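Local atomic coordinates of hypothetical protein aq_1665 (PDB entry 1XM7), a protein that is of unknown function but probably acts as a hydrolase of the calcineurin-like phosphoesterase family. Residues M4-D9 against T46-G51; L50-W55 against L111-A116; R73-M78 against E94-Y99. One frame throughout, in Å; residues are numbered along the deposited sequence.

Contact 1: residues M4-D9 against T46-G51; sequences MYFISD and TLYHLG
Asp9 OD1 is held by two hydrogen bonds. Ser8 OG donates one, at 2.8 Å, to the Asp9 OD1 lone pair that faces away from OD2. The backbone N of His147 gives the other. The Asp9 backbone is fixed as well: its N donates to Gly51 O at 2.7 Å, nearly along the C=O axis. Behind this point strands 4-7 and 46-49 run parallel. Tyr48 N donates to Tyr5 O at 2.7 Å, in an almost straight hydrogen bond (174°). On one face the Phe6 and Tyr48 side chains lie side by side. Their rings are near parallel (11°) but slid apart, so they barely overlap; Phe6 CE2 sits 3.4 Å from Tyr48 CD1. Met4 SD comes obliquely to Tyr48 CE1 as a Met-aromatic contact. On the other face Leu47 CD1 fits between Tyr5 CB and Ile7 CG2. His49 lies beyond them, its CG anti to the backbone N. His49 ND1 accepts from Gly51 N at 3.3 Å in the ring plane, and NE2 bonds Thr10 OG1. An alanine here would lose both bonds and would probably loosen the two turns that leave the strands. In this family the first two strands end in D-x-H and G-D motifs that supply metal ligands. The firm hold on Asp9 is consistent with a pre-set metal-site carboxylate.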
loop_
_atom_site.group_PDB
_atom_site.type_symbol
_atom_site.label_atom_id
_atom_site.label_comp_id
_atom_site.label_asym_id
_atom_site.label_seq_id
_atom_site.Cartn_x
_atom_site.Cartn_y
_atom_site.Cartn_z
ATOM N N MET A 4 10.428 -7.173 5.273
ATOM C CA MET A 4 9.433 -6.793 4.277
ATOM C C MET A 4 8.607 -5.653 4.857
ATOM O O MET A 4 8.202 -5.712 6.019
ATOM C CB MET A 4 8.496 -7.964 3.945
ATOM C CG MET A 4 9.133 -9.147 3.219
ATOM S SD MET A 4 7.889 -10.373 2.652
ATOM C CE MET A 4 6.954 -10.588 4.148
ATOM N N TYR A 5 8.369 -4.617 4.056
ATOM C CA TYR A 5 7.566 -3.482 4.499
ATOM C C TYR A 5 6.405 -3.264 3.553
ATOM O O TYR A 5 6.500 -3.597 2.378
ATOM C CB TYR A 5 8.402 -2.214 4.553
ATOM C CG TYR A 5 9.500 -2.281 5.569
ATOM C CD1 TYR A 5 10.772 -2.719 5.216
ATOM C CD2 TYR A 5 9.254 -1.946 6.901
ATOM C CE1 TYR A 5 11.781 -2.825 6.167
ATOM C CE2 TYR A 5 10.247 -2.050 7.861
ATOM C CZ TYR A 5 11.509 -2.487 7.490
ATOM O OH TYR A 5 12.500 -2.577 8.431
ATOM N N PHE A 6 5.313 -2.706 4.065
ATOM C CA PHE A 6 4.142 -2.461 3.243
ATOM C C PHE A 6 3.588 -1.090 3.525
ATOM O O PHE A 6 3.455 -0.682 4.678
ATOM C CB PHE A 6 3.074 -3.511 3.505
ATOM C CG PHE A 6 3.614 -4.895 3.533
ATOM C CD1 PHE A 6 4.301 -5.360 4.656
ATOM C CD2 PHE A 6 3.524 -5.710 2.416
ATOM C CE1 PHE A 6 4.895 -6.609 4.662
ATOM C CE2 PHE A 6 4.119 -6.970 2.411
ATOM C CZ PHE A 6 4.805 -7.418 3.532
ATOM N N ILE A 7 3.249 -0.392 2.448
ATOM C CA ILE A 7 2.735 0.961 2.523
ATOM C C ILE A 7 1.888 1.163 1.285
ATOM O O ILE A 7 2.084 0.471 0.285
ATOM C CB ILE A 7 3.914 1.944 2.497
ATOM C CG1 ILE A 7 3.456 3.361 2.868
ATOM C CG2 ILE A 7 4.595 1.878 1.119
ATOM C CD1 ILE A 7 4.628 4.299 3.204
ATOM N N SER A 8 0.946 2.094 1.339
ATOM C CA SER A 8 0.121 2.341 0.170
ATOM C C SER A 8 -0.632 3.654 0.259
ATOM O O SER A 8 -0.720 4.258 1.324
ATOM C CB SER A 8 -0.873 1.202 -0.035
ATOM O OG SER A 8 -1.808 1.191 1.015
ATOM N N ASP A 9 -1.172 4.083 -0.874
ATOM C CA ASP A 9 -1.934 5.320 -0.956
ATOM C C ASP A 9 -1.113 6.517 -0.525
ATOM O O ASP A 9 -1.586 7.361 0.239
ATOM C CB ASP A 9 -3.190 5.223 -0.099
ATOM C CG ASP A 9 -4.004 4.006 -0.426
ATOM O OD1 ASP A 9 -3.754 2.941 0.168
ATOM O OD2 ASP A 9 -4.879 4.100 -1.301
ATOM N N THR A 46 12.696 -5.275 1.410
ATOM C CA THR A 46 11.806 -5.209 0.257
ATOM C C THR A 46 10.554 -4.465 0.679
ATOM O O THR A 46 9.899 -4.836 1.656
ATOM C CB THR A 46 11.398 -6.608 -0.257
ATOM O OG1 THR A 46 12.572 -7.320 -0.670
ATOM C CG2 THR A 46 10.436 -6.482 -1.448
ATOM N N LEU A 47 10.234 -3.410 -0.065
ATOM C CA LEU A 47 9.066 -2.578 0.206
ATOM C C LEU A 47 7.944 -2.805 -0.799
ATOM O O LEU A 47 8.138 -2.691 -2.013
ATOM C CB LEU A 47 9.469 -1.101 0.186
ATOM C CG LEU A 47 8.379 -0.029 0.309
ATOM C CD1 LEU A 47 7.690 -0.111 1.665
ATOM C CD2 LEU A 47 9.013 1.340 0.124
ATOM N N TYR A 48 6.766 -3.133 -0.287
ATOM C CA TYR A 48 5.604 -3.340 -1.140
ATOM C C TYR A 48 4.694 -2.108 -1.108
ATOM O O TYR A 48 4.238 -1.684 -0.041
ATOM C CB TYR A 48 4.803 -4.574 -0.686
ATOM C CG TYR A 48 5.515 -5.895 -0.906
ATOM C CD1 TYR A 48 6.441 -6.381 0.024
ATOM C CD2 TYR A 48 5.304 -6.631 -2.072
ATOM C CE1 TYR A 48 7.146 -7.572 -0.211
ATOM C CE2 TYR A 48 6.001 -7.818 -2.318
ATOM C CZ TYR A 48 6.919 -8.282 -1.386
ATOM O OH TYR A 48 7.601 -9.453 -1.634
ATOM N N HIS A 49 4.456 -1.523 -2.281
ATOM C CA HIS A 49 3.576 -0.367 -2.401
ATOM C C HIS A 49 2.294 -0.943 -2.989
ATOM O O HIS A 49 2.280 -1.424 -4.118
ATOM C CB HIS A 49 4.165 0.673 -3.344
ATOM C CG HIS A 49 3.483 2.000 -3.267
ATOM N ND1 HIS A 49 2.122 2.146 -3.434
ATOM C CD2 HIS A 49 3.969 3.240 -3.025
ATOM C CE1 HIS A 49 1.800 3.420 -3.300
ATOM N NE2 HIS A 49 2.903 4.104 -3.052
ATOM N N LEU A 50 1.214 -0.898 -2.223
ATOM C CA LEU A 50 -0.033 -1.494 -2.678
ATOM C C LEU A 50 -1.061 -0.575 -3.334
ATOM O O LEU A 50 -2.259 -0.780 -3.176
ATOM C CB LEU A 50 -0.666 -2.268 -1.511
ATOM C CG LEU A 50 0.328 -3.161 -0.735
ATOM C CD1 LEU A 50 -0.412 -3.939 0.324
ATOM C CD2 LEU A 50 1.048 -4.119 -1.667
ATOM N N GLY A 51 -0.610 0.441 -4.066
ATOM C CA GLY A 51 -1.573 1.285 -4.746
ATOM C C GLY A 51 -1.565 2.789 -4.568
ATOM O O GLY A 51 -1.350 3.301 -3.472
#

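Contact 2: residues L50-W55 against L111-A116; sequences LGDFTW and LSHYPA
The His113 ring turns its ND1 edge to Leu50 O. Its CG is anti to the backbone N (chi1 169°), which swings the ring toward this turn. His113 ND1 donates to Leu50 O at 2.7 Å. The oxygen lies in the ring plane, and the nitrogen lies in the carbonyl plane on a lone pair. The bond is bent at the hydrogen (140°). The approach is close, for His113 CB is also 3.0 Å from Leu50 O. Gly51 CA is only 3.2 Å from His113 ND1, and a CB on Gly51 would run into that nitrogen. Glycine therefore lets the ring come this near. Asp52 meets His113 at about a right angle, with carboxylate and ring planes 46° apart. They are joined through a water, which donates to Asp52 OD1 at 2.6 Å and weakly accepts from His113 NE2. The other carboxylate oxygen, OD2, takes the backbone N of His81. ND1 gives its proton to Leu50 O, and this sets the ring with NE2 turned to the water. His113 CD2 stands 3.8 Å above the centre of one face of the Tyr114 ring. Leu50 CB and CD1 lie against Ser112 O. The Leu50 and Leu111 side chains cross obliquely, with Leu50 CD2 4.2 Å from Leu111 CB. In calcineurin-like phosphoesterases the G-D motif and a histidine in this position belong to the metal site, so Asp52 and His113 are probably ligands or close to them. Leu50 and Leu111 both rest on Ile144 of strand 142-145. Ser112 and Tyr114 pack on Val131 of helix 125-137. The contact itself joins the turn after strand 46-49 to the end of strand 107-112.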
loop_
_atom_site.group_PDB
_atom_site.type_symbol
_atom_site.label_atom_id
_atom_site.label_comp_id
_atom_site.label_asym_id
_atom_site.label_seq_id
_atom_site.Cartn_x
_atom_site.Cartn_y
_atom_site.Cartn_z
ATOM N N LEU A 50 1.214 -0.898 -2.223
ATOM C CA LEU A 50 -0.033 -1.494 -2.678
ATOM C C LEU A 50 -1.061 -0.575 -3.334
ATOM O O LEU A 50 -2.259 -0.780 -3.176
ATOM C CB LEU A 50 -0.666 -2.268 -1.511
ATOM C CG LEU A 50 0.328 -3.161 -0.735
ATOM C CD1 LEU A 50 -0.412 -3.939 0.324
ATOM C CD2 LEU A 50 1.048 -4.119 -1.667
ATOM N N GLY A 51 -0.610 0.441 -4.066
ATOM C CA GLY A 51 -1.573 1.285 -4.746
ATOM C C GLY A 51 -1.565 2.789 -4.568
ATOM O O GLY A 51 -1.350 3.301 -3.472
ATOM N N ASP A 52 -1.844 3.478 -5.677
ATOM C CA ASP A 52 -1.902 4.932 -5.751
ATOM C C ASP A 52 -0.623 5.584 -5.234
ATOM O O ASP A 52 -0.600 6.283 -4.226
ATOM C CB ASP A 52 -3.153 5.431 -5.029
ATOM C CG ASP A 52 -4.433 5.037 -5.767
ATOM O OD1 ASP A 52 -5.545 5.310 -5.273
ATOM O OD2 ASP A 52 -4.318 4.450 -6.862
ATOM N N PHE A 53 0.439 5.322 -5.985
ATOM C CA PHE A 53 1.783 5.786 -5.726
ATOM C C PHE A 53 1.940 7.294 -5.846
ATOM O O PHE A 53 2.106 7.991 -4.840
ATOM C CB PHE A 53 2.735 5.082 -6.698
ATOM C CG PHE A 53 4.152 5.578 -6.634
ATOM C CD1 PHE A 53 4.858 5.565 -5.439
ATOM C CD2 PHE A 53 4.788 6.035 -7.772
ATOM C CE1 PHE A 53 6.166 5.999 -5.385
ATOM C CE2 PHE A 53 6.097 6.470 -7.728
ATOM C CZ PHE A 53 6.788 6.453 -6.536
ATOM N N THR A 54 1.901 7.797 -7.079
ATOM C CA THR A 54 2.064 9.227 -7.314
ATOM C C THR A 54 0.904 9.818 -8.099
ATOM O O THR A 54 0.293 9.138 -8.937
ATOM C CB THR A 54 3.382 9.517 -8.068
ATOM O OG1 THR A 54 3.590 10.930 -8.136
ATOM C CG2 THR A 54 3.344 8.949 -9.464
ATOM N N TRP A 55 0.608 11.089 -7.829
ATOM C CA TRP A 55 -0.491 11.771 -8.497
ATOM C C TRP A 55 -0.116 12.172 -9.926
ATOM O O TRP A 55 -0.970 12.221 -10.801
ATOM C CB TRP A 55 -0.939 12.989 -7.679
ATOM C CG TRP A 55 -2.403 13.285 -7.845
ATOM C CD1 TRP A 55 -2.965 14.441 -8.323
ATOM C CD2 TRP A 55 -3.488 12.374 -7.627
ATOM N NE1 TRP A 55 -4.333 14.297 -8.422
ATOM C CE2 TRP A 55 -4.677 13.040 -8.005
ATOM C CE3 TRP A 55 -3.568 11.061 -7.155
ATOM C CZ2 TRP A 55 -5.929 12.433 -7.930
ATOM C CZ3 TRP A 55 -4.815 10.454 -7.079
ATOM C CH2 TRP A 55 -5.981 11.143 -7.468
ATOM N N LEU A 111 -1.592 -9.820 -1.485
ATOM C CA LEU A 111 -1.286 -8.405 -1.557
ATOM C C LEU A 111 -2.121 -7.829 -2.685
ATOM O O LEU A 111 -2.010 -8.251 -3.844
ATOM C CB LEU A 111 0.184 -8.196 -1.885
ATOM C CG LEU A 111 1.217 -8.902 -1.013
ATOM C CD1 LEU A 111 2.587 -8.601 -1.572
ATOM C CD2 LEU A 111 1.108 -8.443 0.434
ATOM N N SER A 112 -2.963 -6.871 -2.344
ATOM C CA SER A 112 -3.801 -6.229 -3.333
ATOM C C SER A 112 -4.050 -4.793 -2.884
ATOM O O SER A 112 -3.845 -4.462 -1.717
ATOM C CB SER A 112 -5.116 -6.974 -3.449
ATOM O OG SER A 112 -5.867 -6.470 -4.532
ATOM N N HIS A 113 -4.463 -3.930 -3.803
ATOM C CA HIS A 113 -4.744 -2.554 -3.438
ATOM C C HIS A 113 -6.140 -2.474 -2.847
ATOM O O HIS A 113 -6.397 -1.705 -1.932
ATOM C CB HIS A 113 -4.684 -1.652 -4.664
ATOM C CG HIS A 113 -5.204 -0.270 -4.418
ATOM N ND1 HIS A 113 -4.510 0.668 -3.682
ATOM C CD2 HIS A 113 -6.366 0.321 -4.778
ATOM C CE1 HIS A 113 -5.225 1.777 -3.599
ATOM N NE2 HIS A 113 -6.355 1.593 -4.255
ATOM N N TYR A 114 -7.037 -3.291 -3.384
ATOM C CA TYR A 114 -8.427 -3.295 -2.960
ATOM C C TYR A 114 -8.682 -4.201 -1.788
ATOM O O TYR A 114 -8.032 -5.229 -1.639
ATOM C CB TYR A 114 -9.332 -3.697 -4.132
ATOM C CG TYR A 114 -9.087 -2.867 -5.374
ATOM C CD1 TYR A 114 -7.982 -3.118 -6.193
ATOM C CD2 TYR A 114 -9.910 -1.781 -5.688
ATOM C CE1 TYR A 114 -7.699 -2.309 -7.287
ATOM C CE2 TYR A 114 -9.633 -0.961 -6.783
ATOM C CZ TYR A 114 -8.524 -1.232 -7.578
ATOM O OH TYR A 114 -8.234 -0.431 -8.663
ATOM N N PRO A 115 -9.636 -3.821 -0.927
ATOM C CA PRO A 115 -10.009 -4.594 0.264
ATOM C C PRO A 115 -11.072 -5.629 -0.091
ATOM O O PRO A 115 -11.579 -5.649 -1.217
ATOM C CB PRO A 115 -10.563 -3.520 1.192
ATOM C CG PRO A 115 -11.316 -2.646 0.224
ATOM C CD PRO A 115 -10.335 -2.516 -0.936
ATOM N N ALA A 116 -11.413 -6.480 0.867
ATOM C CA ALA A 116 -12.442 -7.477 0.632
ATOM C C ALA A 116 -13.768 -6.723 0.566
ATOM O O ALA A 116 -14.658 -7.065 -0.222
ATOM C CB ALA A 116 -12.461 -8.502 1.767
HETATM O O HOH W 1 -7.084 3.480 -6.306
#

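Contact 3: residues R73-M78 against E94-Y99; sequences RKILVM and EIYDFY
Strands 73-77 and 94-96 lie side by side and parallel, with their side chains interlocking on both faces. On the Ile75 face the bump is Ile75 CD1. Ile75 CD1 is set against the edge of the Tyr96 ring, in its plane, 3.4 Å from Tyr96 CD2. An unusual chi1 of 99°, well away from a staggered value, brings it there. Nearer the backbone, Ile75 CB packs on Glu94 CB at 3.7 Å. Tyr96 OH donates to Glu94 OE1 at 2.7 Å, which ties the two side chains together at this face. The second oxygen, Glu94 OE2, makes a salt bridge to Arg73 NH1 at 2.6 Å. The hydrogen geometry there is weak, with the two side chains crossing at about a right angle and their flat groups 47° apart. Arg73 bends at chi3 to reach it. Further along, Val77 CG1 presses into the turn after strand 94-96, 3.4 Å from Phe98 O. Just past the strand, the Met78 side chain reaches over to Ile95, which is on the Leu76 face. Its chain runs straight to SD and then bends (chi3 81°). Met78 CG and SD both lie 3.8 Å from Ile95 CG2, and SD also touches Asp97 CA and CB. A water donates to both Met78 O and Phe98 O and so bridges the two segments just past their strands. Between the strands Tyr96 N to Leu76 O, at 2.8 Å, is the straightest of three backbone hydrogen bonds. Leu76 and Ile95 continue their face onto Leu88 of helix 85-88. This is a beta-alpha-beta crossover at the edge of one sheet, in which strand 73-77, helix 85-88 and strand 94-96 follow in turn, as in the alpha/beta/beta/alpha sandwich of the calcineurin-like phosphoesterases.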
loop_
_atom_site.group_PDB
_atom_site.type_symbol
_atom_site.label_atom_id
_atom_site.label_comp_id
_atom_site.label_asym_id
_atom_site.label_seq_id
_atom_site.Cartn_x
_atom_site.Cartn_y
_atom_site.Cartn_z
ATOM N N ARG A 73 14.608 -3.388 -2.227
ATOM C CA ARG A 73 13.877 -3.724 -3.449
ATOM C C ARG A 73 12.488 -3.081 -3.346
ATOM O O ARG A 73 11.919 -2.980 -2.265
ATOM C CB ARG A 73 13.769 -5.251 -3.579
ATOM C CG ARG A 73 12.689 -5.762 -4.529
ATOM C CD ARG A 73 12.903 -7.240 -4.883
ATOM N NE ARG A 73 14.122 -7.399 -5.678
ATOM C CZ ARG A 73 14.170 -7.436 -7.011
ATOM N NH1 ARG A 73 13.060 -7.340 -7.733
ATOM N NH2 ARG A 73 15.341 -7.541 -7.628
ATOM N N LYS A 74 11.946 -2.626 -4.467
ATOM C CA LYS A 74 10.631 -1.995 -4.461
ATOM C C LYS A 74 9.711 -2.610 -5.501
ATOM O O LYS A 74 10.041 -2.657 -6.682
ATOM C CB LYS A 74 10.778 -0.491 -4.715
ATOM C CG LYS A 74 11.633 0.189 -3.661
ATOM C CD LYS A 74 11.972 1.630 -4.002
ATOM C CE LYS A 74 12.953 2.213 -2.982
ATOM N NZ LYS A 74 14.280 1.557 -3.093
ATOM N N ILE A 75 8.562 -3.104 -5.059
ATOM C CA ILE A 75 7.617 -3.690 -5.995
ATOM C C ILE A 75 6.272 -3.003 -5.777
ATOM O O ILE A 75 5.959 -2.586 -4.662
ATOM C CB ILE A 75 7.515 -5.244 -5.809
ATOM C CG1 ILE A 75 6.306 -5.612 -4.970
ATOM C CG2 ILE A 75 8.768 -5.791 -5.140
ATOM C CD1 ILE A 75 5.058 -5.768 -5.781
ATOM N N LEU A 76 5.493 -2.866 -6.847
ATOM C CA LEU A 76 4.191 -2.204 -6.772
ATOM C C LEU A 76 3.022 -3.093 -7.187
ATOM O O LEU A 76 3.152 -3.937 -8.082
ATOM C CB LEU A 76 4.179 -0.943 -7.660
ATOM C CG LEU A 76 2.807 -0.354 -8.061
ATOM C CD1 LEU A 76 2.161 0.329 -6.865
ATOM C CD2 LEU A 76 2.964 0.653 -9.197
ATOM N N VAL A 77 1.891 -2.897 -6.509
ATOM C CA VAL A 77 0.651 -3.590 -6.826
ATOM C C VAL A 77 -0.244 -2.401 -7.146
ATOM O O VAL A 77 -0.617 -1.623 -6.261
ATOM C CB VAL A 77 0.072 -4.372 -5.627
ATOM C CG1 VAL A 77 -1.160 -5.161 -6.074
ATOM C CG2 VAL A 77 1.126 -5.318 -5.062
ATOM N N MET A 78 -0.552 -2.258 -8.427
ATOM C CA MET A 78 -1.345 -1.158 -8.946
ATOM C C MET A 78 -2.717 -0.869 -8.369
ATOM O O MET A 78 -3.545 -1.758 -8.195
ATOM C CB MET A 78 -1.455 -1.312 -10.458
ATOM C CG MET A 78 -0.094 -1.314 -11.136
ATOM S SD MET A 78 -0.157 -1.524 -12.881
ATOM C CE MET A 78 -0.519 0.083 -13.352
ATOM N N GLU A 94 9.532 -4.457 -9.649
ATOM C CA GLU A 94 8.480 -5.380 -10.071
ATOM C C GLU A 94 7.142 -4.657 -9.963
ATOM O O GLU A 94 6.903 -3.907 -9.010
ATOM C CB GLU A 94 8.450 -6.622 -9.165
ATOM C CG GLU A 94 9.710 -7.512 -9.191
ATOM C CD GLU A 94 9.772 -8.522 -8.028
ATOM O OE1 GLU A 94 8.738 -9.165 -7.731
ATOM O OE2 GLU A 94 10.857 -8.684 -7.413
ATOM N N ILE A 95 6.277 -4.869 -10.942
ATOM C CA ILE A 95 4.954 -4.263 -10.926
ATOM C C ILE A 95 3.936 -5.346 -11.258
ATOM O O ILE A 95 4.067 -6.062 -12.253
ATOM C CB ILE A 95 4.831 -3.127 -11.957
ATOM C CG1 ILE A 95 5.816 -2.012 -11.611
ATOM C CG2 ILE A 95 3.418 -2.585 -11.966
ATOM C CD1 ILE A 95 5.826 -0.885 -12.601
ATOM N N TYR A 96 2.934 -5.470 -10.400
ATOM C CA TYR A 96 1.874 -6.451 -10.575
ATOM C C TYR A 96 0.599 -5.644 -10.750
ATOM O O TYR A 96 0.237 -4.858 -9.876
ATOM C CB TYR A 96 1.817 -7.338 -9.335
ATOM C CG TYR A 96 3.079 -8.141 -9.182
ATOM C CD1 TYR A 96 3.284 -9.292 -9.942
ATOM C CD2 TYR A 96 4.109 -7.707 -8.359
ATOM C CE1 TYR A 96 4.482 -9.985 -9.895
ATOM C CE2 TYR A 96 5.319 -8.395 -8.304
ATOM C CZ TYR A 96 5.497 -9.534 -9.080
ATOM O OH TYR A 96 6.691 -10.216 -9.054
ATOM N N ASP A 97 -0.081 -5.829 -11.877
ATOM C CA ASP A 97 -1.269 -5.037 -12.142
ATOM C C ASP A 97 -2.494 -5.228 -11.258
ATOM O O ASP A 97 -3.393 -4.388 -11.288
ATOM C CB ASP A 97 -1.665 -5.138 -13.620
ATOM C CG ASP A 97 -1.800 -6.556 -14.095
ATOM O OD1 ASP A 97 -0.771 -7.261 -14.142
ATOM O OD2 ASP A 97 -2.937 -6.959 -14.422
ATOM N N PHE A 98 -2.563 -6.299 -10.477
ATOM C CA PHE A 98 -3.725 -6.441 -9.611
ATOM C C PHE A 98 -3.482 -7.065 -8.249
ATOM O O PHE A 98 -4.051 -6.609 -7.265
ATOM C CB PHE A 98 -4.852 -7.195 -10.311
ATOM C CG PHE A 98 -6.150 -7.198 -9.531
ATOM C CD1 PHE A 98 -6.530 -8.304 -8.774
ATOM C CD2 PHE A 98 -6.979 -6.080 -9.538
ATOM C CE1 PHE A 98 -7.707 -8.300 -8.042
ATOM C CE2 PHE A 98 -8.164 -6.068 -8.803
ATOM C CZ PHE A 98 -8.526 -7.182 -8.055
ATOM N N TYR A 99 -2.659 -8.105 -8.177
ATOM C CA TYR A 99 -2.379 -8.723 -6.885
ATOM C C TYR A 99 -1.051 -9.438 -6.924
ATOM O O TYR A 99 -0.437 -9.573 -7.975
ATOM C CB TYR A 99 -3.442 -9.754 -6.526
ATOM C CG TYR A 99 -3.294 -11.030 -7.319
ATOM C CD1 TYR A 99 -3.678 -11.092 -8.653
ATOM C CD2 TYR A 99 -2.722 -12.164 -6.748
ATOM C CE1 TYR A 99 -3.497 -12.248 -9.401
ATOM C CE2 TYR A 99 -2.532 -13.329 -7.487
ATOM C CZ TYR A 99 -2.921 -13.361 -8.812
ATOM O OH TYR A 99 -2.730 -14.501 -9.550
HETATM O O HOH W 2 -4.434 -3.967 -6.776
#

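In the fold
From the N terminus, strand 4-7 opens the chain. Contact 1 closes the first loop, which holds helices 17-20 and 29-38, by bringing 46-51 beside 4-9. Contact 2 starts on the same turn, sharing Leu50 and Gly51, and closes a longer loop at 111-116. Contact 3 follows contact 1 in series, is nested inside that loop and closes the short crossover through helix 85-88. Contacts 1 and 3 belong to one sheet, where strands 46-49 and 73-77 are neighbours joined by backbone hydrogen bonds. Contact 2 ties this sheet to the second through strand 107-112. Asp9 of contact 1 approaches Asp52 and His113 of contact 2, so these three residues lie together at the C-terminal ends of the strands.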